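Local atomic coordinates of nitroreductase family protein (Lactobacillus plantarum, PDB entry 4QLX), a protein that uses flavin mononucleotide to reduce the enone of 10-oxo-11-octadecenoic acid to 10-oxooctadecanoic acid in the saturation pathway that detoxifies polyunsaturated fatty acids. Residues Ser86-Gln98 with Leu183-Gly197. Residues are numbered along the deposited sequence; the frame is centred on the assembly and turned at random.
Sequences SASAIVFIAGDTQ and LDPKRYVPVMGIAIG
From Ala89 paired with Ile196 to Asp96 paired with Tyr188, strands 89-96 and 188-197 run antiparallel, as the two inner strands of the antiparallel sheet at the core of the nitroreductase fold. The ladder shows how a sheet absorbs an extra residue: at a classic beta bulge Val191 and Met192 both face Ile93, whose O takes a bond from Val191 N (3.2 Å) and a weak one from Met192 N. Beside the bulge, Met192 O sits over the centre of the Phe92 ring, 3.6 Å above its plane, while it accepts from Ile93 N. The ring reaches this carbonyl because CG is anti to the backbone N (chi1 -166°), and Pro190 meets its edge, CB lying 3.8 Å from Phe92 CZ. Gly193, paired with Phe92, brings its CA to 3.7 Å from Phe92 CD1, and helix 177-181 also covers the ring. On the other face Ile93 CD1 packs against Ile194 CG1 at 3.9 Å, and helix 137-161 covers Ile93 and Met192; Met192 also lies close to the bound flavin and packs on Ile146 of the second subunit. Where the ladder ends, Arg187 grips the Asp96 carboxylate side-on in a two-bonded salt bridge, Arg187 NE to Asp96 OD1 at 2.8 Å and NH2 to OD2, with the two planes turned 59° apart. OD1 is pinched from opposite faces by Arg187 NE and by Gln98 N, the latter closing an Asx turn. Arg187 CG lies over the centre of the Tyr188 ring. A leucine in place of Arg187 would probably leave the buried Asp96 carboxylate without its counter-charge, held at OD1 by Gln98 N but freer to turn. The backbone of Arg187 is gripped as well: its O accepts from Thr97 N (3.0 Å) and from Thr97 OG1 (2.7 Å), which approach from opposite faces of the carbonyl plane.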
loop_
_atom_site.group_PDB
_atom_site.type_symbol
_atom_site.label_atom_id
_atom_site.label_comp_id
_atom_site.label_asym_id
_atom_site.label_seq_id
_atom_site.Cartn_x
_atom_site.Cartn_y
_atom_site.Cartn_z
ATOM N N SER A 86 10.636 -6.432 20.777
ATOM C CA SER A 86 9.923 -5.382 21.519
ATOM C C SER A 86 8.478 -5.158 21.076
ATOM O O SER A 86 7.691 -4.574 21.822
ATOM C CB SER A 86 10.683 -4.048 21.446
ATOM O OG SER A 86 10.825 -3.589 20.112
ATOM N N ALA A 87 8.118 -5.602 19.873
ATOM C CA ALA A 87 6.772 -5.334 19.364
ATOM C C ALA A 87 5.684 -5.999 20.201
ATOM O O ALA A 87 5.877 -7.096 20.733
ATOM C CB ALA A 87 6.648 -5.781 17.916
ATOM N N SER A 88 4.544 -5.321 20.323
ATOM C CA SER A 88 3.368 -5.925 20.941
ATOM C C SER A 88 2.936 -7.138 20.117
ATOM O O SER A 88 2.620 -8.191 20.661
ATOM C CB SER A 88 2.213 -4.927 21.046
ATOM O OG SER A 88 2.576 -3.772 21.790
ATOM N N ALA A 89 2.923 -6.982 18.798
ATOM C CA ALA A 89 2.611 -8.093 17.906
ATOM C C ALA A 89 3.266 -7.875 16.555
ATOM O O ALA A 89 3.464 -6.737 16.131
ATOM C CB ALA A 89 1.112 -8.249 17.749
ATOM N N ILE A 90 3.632 -8.968 15.898
ATOM C CA ILE A 90 4.073 -8.895 14.518
ATOM C C ILE A 90 2.982 -9.553 13.675
ATOM O O ILE A 90 2.474 -10.615 14.027
ATOM C CB ILE A 90 5.428 -9.583 14.288
ATOM C CG1 ILE A 90 6.499 -8.971 15.202
ATOM C CG2 ILE A 90 5.854 -9.485 12.824
ATOM C CD1 ILE A 90 6.647 -9.703 16.538
ATOM N N VAL A 91 2.595 -8.893 12.592
ATOM C CA VAL A 91 1.657 -9.482 11.657
ATOM C C VAL A 91 2.425 -9.821 10.390
ATOM O O VAL A 91 2.822 -8.921 9.627
ATOM C CB VAL A 91 0.488 -8.547 11.359
ATOM C CG1 VAL A 91 -0.420 -9.141 10.277
ATOM C CG2 VAL A 91 -0.289 -8.261 12.639
ATOM N N PHE A 92 2.679 -11.109 10.173
ATOM C CA PHE A 92 3.379 -11.488 8.959
ATOM C C PHE A 92 2.399 -11.733 7.825
ATOM O O PHE A 92 1.369 -12.392 8.012
ATOM C CB PHE A 92 4.257 -12.727 9.149
ATOM C CG PHE A 92 5.213 -12.919 8.014
ATOM C CD1 PHE A 92 6.463 -12.311 8.037
ATOM C CD2 PHE A 92 4.829 -13.622 6.881
ATOM C CE1 PHE A 92 7.329 -12.439 6.972
ATOM C CE2 PHE A 92 5.689 -13.757 5.808
ATOM C CZ PHE A 92 6.936 -13.170 5.844
ATOM N N ILE A 93 2.736 -11.220 6.645
ATOM C CA ILE A 93 1.856 -11.332 5.497
ATOM C C ILE A 93 2.460 -12.261 4.450
ATOM O O ILE A 93 3.596 -12.088 4.012
ATOM C CB ILE A 93 1.548 -9.941 4.876
ATOM C CG1 ILE A 93 1.175 -8.950 5.985
ATOM C CG2 ILE A 93 0.392 -10.054 3.860
ATOM C CD1 ILE A 93 1.026 -7.495 5.514
ATOM N N ALA A 94 1.694 -13.278 4.079
ATOM C CA ALA A 94 2.122 -14.206 3.047
ATOM C C ALA A 94 1.120 -14.138 1.899
ATOM O O ALA A 94 -0.048 -13.836 2.112
ATOM C CB ALA A 94 2.232 -15.615 3.598
ATOM N N GLY A 95 1.583 -14.404 0.684
ATOM C CA GLY A 95 0.731 -14.330 -0.485
ATOM C C GLY A 95 0.088 -15.670 -0.762
ATOM O O GLY A 95 0.722 -16.711 -0.607
ATOM N N ASP A 96 -1.177 -15.639 -1.156
ATOM C CA ASP A 96 -1.942 -16.852 -1.448
ATOM C C ASP A 96 -1.983 -17.096 -2.954
ATOM O O ASP A 96 -2.750 -16.462 -3.674
ATOM C CB ASP A 96 -3.359 -16.731 -0.876
ATOM C CG ASP A 96 -4.207 -17.983 -1.099
ATOM O OD1 ASP A 96 -3.695 -18.993 -1.633
ATOM O OD2 ASP A 96 -5.394 -17.956 -0.717
ATOM N N THR A 97 -1.165 -18.033 -3.427
ATOM C CA THR A 97 -1.046 -18.280 -4.858
ATOM C C THR A 97 -2.102 -19.265 -5.363
ATOM O O THR A 97 -2.008 -19.768 -6.478
ATOM C CB THR A 97 0.353 -18.804 -5.220
ATOM O OG1 THR A 97 0.522 -20.131 -4.704
ATOM C CG2 THR A 97 1.426 -17.887 -4.643
ATOM N N GLN A 98 -3.096 -19.547 -4.533
ATOM C CA GLN A 98 -4.222 -20.366 -4.958
ATOM C C GLN A 98 -5.521 -19.602 -4.766
ATOM O O GLN A 98 -6.603 -20.188 -4.806
ATOM C CB GLN A 98 -4.257 -21.687 -4.186
ATOM C CG GLN A 98 -3.099 -22.625 -4.524
ATOM C CD GLN A 98 -3.076 -23.860 -3.642
ATOM O OE1 GLN A 98 -4.000 -24.098 -2.866
ATOM N NE2 GLN A 98 -2.008 -24.640 -3.743
ATOM N N LEU A 183 2.827 -22.908 7.412
ATOM C CA LEU A 183 1.952 -22.673 6.268
ATOM C C LEU A 183 2.292 -23.608 5.114
ATOM O O LEU A 183 3.427 -24.047 4.999
ATOM C CB LEU A 183 2.060 -21.217 5.807
ATOM C CG LEU A 183 1.518 -20.129 6.742
ATOM C CD1 LEU A 183 1.822 -18.748 6.155
ATOM C CD2 LEU A 183 0.021 -20.300 6.977
ATOM N N ASP A 184 1.301 -23.893 4.271
ATOM C CA ASP A 184 1.450 -24.742 3.090
ATOM C C ASP A 184 2.436 -24.139 2.100
ATOM O O ASP A 184 2.156 -23.114 1.479
ATOM C CB ASP A 184 0.085 -24.941 2.431
ATOM C CG ASP A 184 0.092 -25.981 1.303
ATOM O OD1 ASP A 184 1.163 -26.496 0.913
ATOM O OD2 ASP A 184 -1.015 -26.271 0.794
ATOM N N PRO A 185 3.600 -24.778 1.944
ATOM C CA PRO A 185 4.635 -24.291 1.033
ATOM C C PRO A 185 4.221 -24.352 -0.439
ATOM O O PRO A 185 4.718 -23.578 -1.255
ATOM C CB PRO A 185 5.800 -25.236 1.307
ATOM C CG PRO A 185 5.176 -26.479 1.812
ATOM C CD PRO A 185 4.017 -26.011 2.636
ATOM N N LYS A 186 3.333 -25.276 -0.770
ATOM C CA LYS A 186 2.758 -25.340 -2.107
ATOM C C LYS A 186 1.956 -24.081 -2.425
ATOM O O LYS A 186 1.821 -23.704 -3.586
ATOM C CB LYS A 186 1.839 -26.556 -2.251
ATOM C CG LYS A 186 2.516 -27.914 -2.304
ATOM C CD LYS A 186 1.496 -28.977 -2.690
ATOM C CE LYS A 186 0.917 -28.699 -4.086
ATOM N NZ LYS A 186 -0.583 -28.643 -4.132
ATOM N N ARG A 187 1.423 -23.452 -1.382
ATOM C CA ARG A 187 0.401 -22.419 -1.518
ATOM C C ARG A 187 0.877 -20.990 -1.248
ATOM O O ARG A 187 0.584 -20.062 -2.002
ATOM C CB ARG A 187 -0.756 -22.728 -0.570
ATOM C CG ARG A 187 -1.883 -21.732 -0.673
ATOM C CD ARG A 187 -3.081 -22.143 0.142
ATOM N NE ARG A 187 -4.230 -21.286 -0.163
ATOM C CZ ARG A 187 -5.428 -21.422 0.394
ATOM N NH1 ARG A 187 -5.634 -22.372 1.298
ATOM N NH2 ARG A 187 -6.416 -20.600 0.053
ATOM N N TYR A 188 1.598 -20.819 -0.151
ATOM C CA TYR A 188 1.901 -19.484 0.354
ATOM C C TYR A 188 3.331 -19.030 0.063
ATOM O O TYR A 188 4.263 -19.822 0.118
ATOM C CB TYR A 188 1.626 -19.443 1.859
ATOM C CG TYR A 188 0.173 -19.639 2.192
ATOM C CD1 TYR A 188 -0.763 -18.652 1.908
ATOM C CD2 TYR A 188 -0.272 -20.809 2.793
ATOM C CE1 TYR A 188 -2.102 -18.827 2.209
ATOM C CE2 TYR A 188 -1.607 -20.990 3.107
ATOM C CZ TYR A 188 -2.517 -19.997 2.813
ATOM O OH TYR A 188 -3.846 -20.182 3.116
ATOM N N VAL A 189 3.484 -17.751 -0.264
ATOM C CA VAL A 189 4.800 -17.145 -0.449
ATOM C C VAL A 189 5.032 -16.002 0.556
ATOM O O VAL A 189 4.148 -15.183 0.803
ATOM C CB VAL A 189 4.978 -16.617 -1.896
ATOM C CG1 VAL A 189 4.902 -17.775 -2.903
ATOM C CG2 VAL A 189 3.940 -15.553 -2.226
ATOM N N PRO A 190 6.231 -15.931 1.138
ATOM C CA PRO A 190 6.458 -14.880 2.129
ATOM C C PRO A 190 6.616 -13.510 1.479
ATOM O O PRO A 190 7.210 -13.418 0.404
ATOM C CB PRO A 190 7.753 -15.320 2.811
ATOM C CG PRO A 190 8.470 -16.097 1.765
ATOM C CD PRO A 190 7.436 -16.740 0.891
ATOM N N VAL A 191 6.092 -12.467 2.116
ATOM C CA VAL A 191 6.218 -11.122 1.575
ATOM C C VAL A 191 6.866 -10.159 2.575
ATOM O O VAL A 191 7.977 -9.680 2.343
ATOM C CB VAL A 191 4.847 -10.577 1.130
ATOM C CG1 VAL A 191 4.951 -9.112 0.709
ATOM C CG2 VAL A 191 4.291 -11.439 -0.021
ATOM N N MET A 192 6.188 -9.877 3.681
ATOM C CA MET A 192 6.730 -8.944 4.667
ATOM C C MET A 192 6.112 -9.125 6.048
ATOM O O MET A 192 4.984 -9.590 6.184
ATOM C CB MET A 192 6.535 -7.484 4.210
ATOM C CG MET A 192 5.069 -7.024 4.180
ATOM S SD MET A 192 4.805 -5.260 3.854
ATOM C CE MET A 192 5.015 -5.206 2.072
ATOM N N GLY A 193 6.869 -8.746 7.076
ATOM C CA GLY A 193 6.328 -8.659 8.421
ATOM C C GLY A 193 5.945 -7.225 8.740
ATOM O O GLY A 193 6.548 -6.277 8.226
ATOM N N ILE A 194 4.919 -7.063 9.561
ATOM C CA ILE A 194 4.556 -5.752 10.091
ATOM C C ILE A 194 4.677 -5.814 11.610
ATOM O O ILE A 194 3.855 -6.452 12.270
ATOM C CB ILE A 194 3.121 -5.326 9.715
ATOM C CG1 ILE A 194 2.874 -5.371 8.193
ATOM C CG2 ILE A 194 2.793 -3.950 10.277
ATOM C CD1 ILE A 194 3.763 -4.471 7.368
ATOM N N ALA A 195 5.699 -5.170 12.171
ATOM C CA ALA A 195 5.816 -5.095 13.624
ATOM C C ALA A 195 4.992 -3.928 14.123
ATOM O O ALA A 195 5.084 -2.847 13.573
ATOM C CB ALA A 195 7.290 -4.943 14.051
ATOM N N ILE A 196 4.200 -4.141 15.171
ATOM C CA ILE A 196 3.308 -3.104 15.694
ATOM C C ILE A 196 3.460 -2.936 17.214
ATOM O O ILE A 196 3.616 -3.921 17.941
ATOM C CB ILE A 196 1.818 -3.437 15.386
ATOM C CG1 ILE A 196 1.598 -3.695 13.887
ATOM C CG2 ILE A 196 0.881 -2.352 15.901
ATOM C CD1 ILE A 196 0.111 -3.990 13.521
ATOM N N GLY A 197 3.412 -1.693 17.691
ATOM C CA GLY A 197 3.349 -1.424 19.120
ATOM C C GLY A 197 3.333 0.064 19.406
ATOM O O GLY A 197 3.188 0.864 18.484
HETATM O O HOH W 1 0.091 -23.752 -5.592
#